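Local structure of O-methyltransferase, putative (Bacillus cereus, 3DUW) at the interface of chains A and B. The protein transfers a methyl group from S-adenosyl-L-methionine to an oxygen atom of an acceptor, as an O-methyltransferase that binds the product S-adenosyl-L-homocysteine. Residues are numbered along the deposited sequence; one frame, centred on the assembly and turned at random. Chains: chain A/B, O-methyltransferase, putative.

The interface of chains A and B. Residues chain A 49, 203, 205, 216, 218; chain B 45-46, 49, 205, 216.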
loop_
_atom_site.group_PDB
_atom_site.type_symbol
_atom_site.label_atom_id
_atom_site.label_comp_id
_atom_site.label_asym_id
_atom_site.label_seq_id
_atom_site.Cartn_x
_atom_site.Cartn_y
_atom_site.Cartn_z
ATOM N N PHE A 49 -6.948 3.731 1.561
ATOM C CA PHE A 49 -5.534 3.403 1.445
ATOM C C PHE A 49 -4.787 4.706 1.152
ATOM O O PHE A 49 -3.751 4.989 1.754
ATOM C CB PHE A 49 -5.301 2.414 0.301
ATOM C CG PHE A 49 -3.849 2.144 0.030
ATOM C CD1 PHE A 49 -3.137 1.236 0.808
ATOM C CD2 PHE A 49 -3.180 2.833 -0.975
ATOM C CE1 PHE A 49 -1.774 1.022 0.586
ATOM C CE2 PHE A 49 -1.819 2.626 -1.200
ATOM C CZ PHE A 49 -1.119 1.720 -0.418
ATOM N N THR A 203 7.412 -0.206 -6.826
ATOM C CA THR A 203 6.878 -1.550 -6.854
ATOM C C THR A 203 5.450 -1.395 -7.357
ATOM O O THR A 203 4.952 -0.277 -7.522
ATOM C CB THR A 203 6.852 -2.233 -5.466
ATOM O OG1 THR A 203 6.522 -3.617 -5.650
ATOM C CG2 THR A 203 5.817 -1.587 -4.542
ATOM N N LEU A 205 1.507 -3.489 -6.965
ATOM C CA LEU A 205 0.716 -4.580 -6.421
ATOM C C LEU A 205 -0.520 -4.732 -7.294
ATOM O O LEU A 205 -1.115 -3.741 -7.725
ATOM C CB LEU A 205 0.286 -4.303 -4.973
ATOM C CG LEU A 205 1.380 -4.203 -3.905
ATOM C CD1 LEU A 205 0.738 -4.014 -2.533
ATOM C CD2 LEU A 205 2.242 -5.459 -3.919
ATOM N N PHE A 216 -1.857 -1.032 -8.719
ATOM C CA PHE A 216 -1.244 0.280 -8.616
ATOM C C PHE A 216 0.258 0.233 -8.411
ATOM O O PHE A 216 0.816 -0.761 -7.929
ATOM C CB PHE A 216 -1.863 1.076 -7.458
ATOM C CG PHE A 216 -1.520 0.532 -6.094
ATOM C CD1 PHE A 216 -2.174 -0.591 -5.587
ATOM C CD2 PHE A 216 -0.533 1.136 -5.320
ATOM C CE1 PHE A 216 -1.848 -1.103 -4.327
ATOM C CE2 PHE A 216 -0.201 0.634 -4.062
ATOM C CZ PHE A 216 -0.861 -0.488 -3.566
HETATM N N MSE A 218 3.506 2.170 -6.624
HETATM C CA MSE A 218 3.857 3.053 -5.521
HETATM C C MSE A 218 5.346 3.285 -5.701
HETATM O O MSE A 218 6.138 2.339 -5.705
HETATM C CB MSE A 218 3.573 2.424 -4.152
HETATM C CG MSE A 218 3.929 3.357 -2.995
HETATM SE SE MSE A 218 3.281 2.779 -1.268
HETATM C CE MSE A 218 4.736 1.598 -0.803
ATOM N N THR B 45 7.507 -8.366 -4.964
ATOM C CA THR B 45 6.793 -7.096 -5.068
ATOM C C THR B 45 6.203 -6.671 -3.726
ATOM O O THR B 45 6.130 -5.476 -3.424
ATOM C CB THR B 45 5.679 -7.154 -6.142
ATOM O OG1 THR B 45 4.822 -8.269 -5.885
ATOM C CG2 THR B 45 6.286 -7.289 -7.535
ATOM N N GLN B 46 5.789 -7.651 -2.924
ATOM C CA GLN B 46 5.243 -7.381 -1.599
ATOM C C GLN B 46 6.388 -6.925 -0.701
ATOM O O GLN B 46 6.232 -6.015 0.117
ATOM C CB GLN B 46 4.606 -8.644 -1.022
ATOM C CG GLN B 46 3.308 -9.035 -1.699
ATOM C CD GLN B 46 2.818 -10.402 -1.265
ATOM O OE1 GLN B 46 3.509 -11.126 -0.550
ATOM N NE2 GLN B 46 1.622 -10.768 -1.705
ATOM N N PHE B 49 7.199 -3.441 -1.468
ATOM C CA PHE B 49 6.155 -2.570 -0.950
ATOM C C PHE B 49 6.468 -2.270 0.515
ATOM O O PHE B 49 6.383 -1.123 0.953
ATOM C CB PHE B 49 4.787 -3.245 -1.070
ATOM C CG PHE B 49 3.682 -2.490 -0.389
ATOM C CD1 PHE B 49 3.358 -2.746 0.939
ATOM C CD2 PHE B 49 2.982 -1.495 -1.066
ATOM C CE1 PHE B 49 2.351 -2.020 1.584
ATOM C CE2 PHE B 49 1.976 -0.768 -0.430
ATOM C CZ PHE B 49 1.663 -1.031 0.893
ATOM N N LEU B 205 -6.527 -4.254 1.322
ATOM C CA LEU B 205 -6.535 -4.407 -0.122
ATOM C C LEU B 205 -6.384 -5.886 -0.426
ATOM O O LEU B 205 -5.577 -6.580 0.203
ATOM C CB LEU B 205 -5.375 -3.644 -0.771
ATOM C CG LEU B 205 -5.368 -2.119 -0.660
ATOM C CD1 LEU B 205 -4.240 -1.565 -1.514
ATOM C CD2 LEU B 205 -6.703 -1.556 -1.128
ATOM N N PHE B 216 -3.907 -7.810 2.362
ATOM C CA PHE B 216 -3.312 -7.287 3.578
ATOM C C PHE B 216 -4.073 -6.113 4.156
ATOM O O PHE B 216 -4.786 -5.390 3.452
ATOM C CB PHE B 216 -1.861 -6.848 3.325
ATOM C CG PHE B 216 -1.732 -5.621 2.446
ATOM C CD1 PHE B 216 -1.881 -5.713 1.064
ATOM C CD2 PHE B 216 -1.462 -4.375 3.007
ATOM C CE1 PHE B 216 -1.759 -4.584 0.254
ATOM C CE2 PHE B 216 -1.338 -3.240 2.205
ATOM C CZ PHE B 216 -1.486 -3.345 0.827
#
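A:Phe49 and B:Phe49 meet near the two-fold axis of a mainly apolar homodimer interface, which joins the two subunits of the deposited assembly. The structure alone does not show that this dimer forms in solution. The two rings point at one another, end on. CZ of A:Phe49 comes in plane to the edge of the B:Phe49 ring, 4.0 Å from its CE2, so the rings do not stack. In both residues CG is anti to the backbone N (chi1 174° in A:Phe49), which sends the ring out toward the partner chain.

The B:Phe49 ring has chain A groups on opposite sides of its plane. On one side CD1 of A:Leu205 lies 3.7 Å from CD2 of B:Phe49. On the other, the terminal methyl CE of selenomethionine A:Met218 is 3.6 Å from the same CD2. The A:Met218 chain bends at its end (chi3 85°), and its selenium also packs near CE2 of the ring.

B:Leu205 lays CD1 over one face of the A:Phe49 ring, toward the rim. This methyl also meets the ring of A:Phe216 tip to tip, 3.7 Å from CE1. The twin pair, A:Leu205 and B:Phe216, meets in the same way.

A polar bond borders the apolar core. The A:Thr203 hydroxyl OG1 donates to the backbone O of B:Thr45 at 2.9 Å; the hydroxyl lies in the plane of the carbonyl and takes one of its lone pairs, at 115° to the C=O bond. The A:Thr203 methyl CG2 packs on CA of B:Phe49.

In the fold, helix 44-57 of each subunit lies against the partner's C-terminal strands, 200-209 (200-208 in chain B) and 214-221.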